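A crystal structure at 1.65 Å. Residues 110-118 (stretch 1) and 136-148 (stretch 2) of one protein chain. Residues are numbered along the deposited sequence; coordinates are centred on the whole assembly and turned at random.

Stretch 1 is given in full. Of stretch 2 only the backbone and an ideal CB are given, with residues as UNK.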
# COMPACT_ATOMS: atom_id res chain seq x y z
N GLY B 110 16.69 -16.05 20.82
CA GLY B 110 16.14 -15.07 21.74
C GLY B 110 16.56 -13.68 21.29
O GLY B 110 16.00 -13.12 20.28
N GLY B 111 17.53 -13.13 21.99
CA GLY B 111 18.15 -11.86 21.63
C GLY B 111 17.42 -10.66 22.16
O GLY B 111 18.01 -9.73 22.59
N GLU B 112 16.10 -10.68 22.13
CA GLU B 112 15.33 -9.52 22.57
C GLU B 112 15.31 -9.36 24.09
O GLU B 112 15.10 -8.25 24.61
CB GLU B 112 13.90 -9.62 22.06
CG GLU B 112 13.82 -9.82 20.58
CD GLU B 112 12.42 -10.14 20.10
OE1 GLU B 112 11.43 -9.78 20.80
OE2 GLU B 112 12.32 -10.80 19.01
N GLY B 113 15.49 -10.47 24.79
CA GLY B 113 15.49 -10.52 26.23
C GLY B 113 14.17 -10.99 26.81
O GLY B 113 14.09 -11.22 28.01
N SER B 114 13.12 -11.10 25.98
CA SER B 114 11.81 -11.44 26.48
C SER B 114 11.65 -12.90 26.90
O SER B 114 10.95 -13.23 27.85
CB SER B 114 10.72 -11.02 25.52
OG SER B 114 10.78 -9.64 25.27
N THR B 115 12.29 -13.80 26.16
CA THR B 115 12.33 -15.17 26.54
C THR B 115 13.04 -15.34 27.86
O THR B 115 12.54 -16.01 28.73
CB THR B 115 12.98 -15.97 25.41
OG1 THR B 115 12.15 -15.82 24.26
CG2 THR B 115 13.11 -17.41 25.75
N ALA B 116 14.21 -14.72 27.97
CA ALA B 116 14.96 -14.72 29.20
C ALA B 116 14.09 -14.16 30.35
O ALA B 116 14.05 -14.74 31.42
CB ALA B 116 16.22 -13.90 29.06
N ARG B 117 13.43 -13.04 30.09
CA ARG B 117 12.57 -12.41 31.11
C ARG B 117 11.55 -13.42 31.67
O ARG B 117 11.39 -13.57 32.90
CB ARG B 117 11.83 -11.22 30.50
CG ARG B 117 10.89 -10.56 31.47
CD ARG B 117 9.99 -9.63 30.72
NE ARG B 117 8.99 -10.33 29.93
CZ ARG B 117 8.64 -10.05 28.68
NH1 ARG B 117 9.27 -9.11 27.98
NH2 ARG B 117 7.62 -10.73 28.11
N GLU B 118 10.84 -14.11 30.77
CA GLU B 118 9.85 -15.07 31.25
C GLU B 118 10.47 -16.25 32.01
O GLU B 118 9.92 -16.73 32.98
CB GLU B 118 8.97 -15.56 30.10
CG GLU B 118 8.10 -14.47 29.50
CD GLU B 118 7.17 -13.80 30.52
OE1 GLU B 118 6.55 -14.46 31.36
OE2 GLU B 118 7.04 -12.56 30.47
N UNK B 136 24.53 -7.49 17.78
CA UNK B 136 23.95 -6.13 17.62
C UNK B 136 22.49 -6.13 17.98
O UNK B 136 22.01 -5.18 18.57
CB UNK B 136 24.12 -5.62 16.19
N UNK B 137 21.80 -7.24 17.74
CA UNK B 137 20.38 -7.35 18.17
C UNK B 137 20.32 -7.37 19.70
O UNK B 137 19.51 -6.68 20.29
CB UNK B 137 19.72 -8.61 17.60
N UNK B 138 21.18 -8.15 20.34
CA UNK B 138 21.18 -8.24 21.80
C UNK B 138 21.43 -6.88 22.39
O UNK B 138 20.72 -6.44 23.31
CB UNK B 138 22.23 -9.24 22.30
N UNK B 139 22.45 -6.22 21.88
CA UNK B 139 22.84 -4.93 22.46
C UNK B 139 21.77 -3.87 22.21
O UNK B 139 21.48 -3.05 23.09
CB UNK B 139 24.18 -4.47 21.88
N UNK B 140 21.15 -3.93 21.02
CA UNK B 140 20.05 -3.02 20.70
C UNK B 140 18.92 -3.20 21.71
O UNK B 140 18.44 -2.25 22.30
CB UNK B 140 19.54 -3.26 19.28
N UNK B 141 18.51 -4.45 21.91
CA UNK B 141 17.37 -4.73 22.80
C UNK B 141 17.70 -4.46 24.25
O UNK B 141 16.87 -3.99 24.99
CB UNK B 141 16.92 -6.18 22.65
N UNK B 142 18.93 -4.75 24.67
CA UNK B 142 19.33 -4.45 26.02
C UNK B 142 19.17 -2.97 26.34
O UNK B 142 18.83 -2.57 27.48
CB UNK B 142 20.78 -4.89 26.25
N UNK B 143 19.40 -2.15 25.34
CA UNK B 143 19.26 -0.70 25.49
C UNK B 143 17.85 -0.15 25.28
O UNK B 143 17.42 0.79 25.99
CB UNK B 143 20.20 -0.01 24.51
N UNK B 144 17.13 -0.71 24.32
CA UNK B 144 15.84 -0.14 23.90
C UNK B 144 14.60 -0.84 24.35
O UNK B 144 13.54 -0.21 24.32
CB UNK B 144 15.80 -0.07 22.37
N UNK B 145 14.68 -2.10 24.77
CA UNK B 145 13.50 -2.77 25.27
C UNK B 145 13.50 -2.71 26.78
O UNK B 145 13.93 -3.63 27.46
CB UNK B 145 13.44 -4.22 24.78
N UNK B 146 12.91 -1.65 27.32
CA UNK B 146 13.07 -1.42 28.75
C UNK B 146 12.29 -2.46 29.57
O UNK B 146 12.70 -2.79 30.67
CB UNK B 146 12.61 -0.01 29.11
N UNK B 147 11.28 -3.10 28.99
CA UNK B 147 10.59 -4.20 29.65
C UNK B 147 11.56 -5.31 30.12
O UNK B 147 11.30 -5.97 31.13
CB UNK B 147 9.54 -4.79 28.70
N UNK B 148 12.68 -5.48 29.41
CA UNK B 148 13.65 -6.52 29.70
C UNK B 148 14.89 -6.08 30.44
O UNK B 148 15.82 -6.87 30.62
CB UNK B 148 14.08 -7.18 28.39

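Stretch 2 runs as a helix from 136 to 144, then turns through a short 3-10 segment, so the positions that meet stretch 1 recur at helical spacing. Position 136 has nothing of stretch 1 within reach of its CB, and the view sets little restriction beyond helical backbone angles; it is Glu136.

At position 137 CA-to-CB points toward the glycine turn, with the ideal CB 5.4 Å from Gly111 O. A medium-sized apolar side chain would fill this gap. The residue is Val137, chi1 t, whose CG1 lies beside Gly111; a CB on that glycine would come within 3.5 Å of it, a tight fit.

Position 138 points sideways, and here the backbone itself makes the contact: CA is 3.6 Å from Gly111 O, in a nearly straight CA-H...O arrangement. Many helix-compatible side chains could flank such a contact; Val138 does so. Positions 139 and 140, pointing away and sideways, meet nothing of stretch 1 and are Glu139 and Phe140.

Position 141 is the crowded one. Its CB points toward two carbonyl oxygens, and little room remains for bulk, so alanine, serine or cysteine would suit. It is Cys141, whose CB sits 3.4 Å from Glu112 O and whose SG, with chi1 m, lies 4.1 Å from Glu112 CB.

Positions 142, 143 and 144 leave stretch 1 untouched; they are Lys142, Ser143 and Tyr144.

At 145 the chain leaves helical angles, and CB again points toward stretch 1, 4.4 Å from Glu112 O. The aliphatic part of Glu112 offers a surface for a branched apolar chain. Leu145 uses it, placing CD1 4.0 Å from Glu112 CB. Position 146 is out of reach and is Val146.

Position 147 points toward Arg117, with the ideal CB 4.4 Å from NH1. Either an acceptor or a compact aliphatic group could be imagined; Val147, chi1 p, brings CG1 to 3.8 Å from Arg117 NH1, a packing contact.

Position 148 points at both acceptors and a donor: Glu112 O, Ser114 OG and the Arg117 guanidinium. A short amide, with a donor and an acceptor on one carbon, answers this mixture. Asn148 gives its ND2 to Glu112 O at 3.0 Å and to Ser114 OG at 2.8 Å, while its OD1 receives Arg117 NH1 at 2.8 Å, at the guanidinium edge. Gly113 makes this approach possible, since a CB there would stand only 3.1 Å from Asn148 CB.

Stretch 2 (136-148) EVVEFCKSYLVVN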
# COMPACT_ATOMS: atom_id res chain seq x y z
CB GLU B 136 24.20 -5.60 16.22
CG GLU B 136 25.66 -5.17 16.09
CD GLU B 136 25.96 -4.40 14.82
OE1 GLU B 136 25.07 -3.65 14.38
OE2 GLU B 136 27.10 -4.55 14.29
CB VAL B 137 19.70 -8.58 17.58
CG1 VAL B 137 18.33 -8.83 18.25
CG2 VAL B 137 19.56 -8.44 16.07
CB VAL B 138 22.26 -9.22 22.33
CG1 VAL B 138 22.35 -9.17 23.84
CG2 VAL B 138 21.88 -10.61 21.86
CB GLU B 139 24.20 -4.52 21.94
CG GLU B 139 25.34 -5.36 22.54
CD GLU B 139 25.52 -5.15 24.06
OE1 GLU B 139 25.24 -4.05 24.59
OE2 GLU B 139 25.86 -6.12 24.75
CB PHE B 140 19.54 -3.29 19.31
CG PHE B 140 18.45 -2.35 18.90
CD1 PHE B 140 18.77 -1.10 18.45
CD2 PHE B 140 17.15 -2.68 19.05
CE1 PHE B 140 17.78 -0.20 18.13
CE2 PHE B 140 16.13 -1.78 18.71
CZ PHE B 140 16.45 -0.55 18.25
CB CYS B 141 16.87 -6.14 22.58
SG CYS B 141 16.16 -6.34 20.94
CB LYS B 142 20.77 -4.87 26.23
CG LYS B 142 21.25 -4.69 27.63
CD LYS B 142 22.51 -5.52 27.89
CE LYS B 142 22.96 -5.31 29.34
NZ LYS B 142 23.66 -6.51 29.90
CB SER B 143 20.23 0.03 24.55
OG SER B 143 21.45 0.23 25.26
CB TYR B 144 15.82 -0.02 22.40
CG TYR B 144 16.81 1.03 21.92
CD1 TYR B 144 16.60 2.37 22.20
CD2 TYR B 144 17.95 0.68 21.21
CE1 TYR B 144 17.51 3.34 21.74
CE2 TYR B 144 18.85 1.64 20.78
CZ TYR B 144 18.62 2.95 21.05
OH TYR B 144 19.49 3.91 20.58
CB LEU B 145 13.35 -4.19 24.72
CG LEU B 145 13.33 -4.36 23.20
CD1 LEU B 145 12.97 -5.80 22.80
CD2 LEU B 145 12.39 -3.39 22.52
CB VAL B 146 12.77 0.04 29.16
CG1 VAL B 146 13.06 0.22 30.66
CG2 VAL B 146 13.65 1.00 28.36
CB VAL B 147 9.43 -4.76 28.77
CG1 VAL B 147 9.93 -5.41 27.46
CG2 VAL B 147 8.58 -5.73 29.56
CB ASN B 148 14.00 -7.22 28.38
CG ASN B 148 12.77 -7.85 27.75
OD1 ASN B 148 11.85 -8.28 28.47
ND2 ASN B 148 12.75 -7.94 26.43
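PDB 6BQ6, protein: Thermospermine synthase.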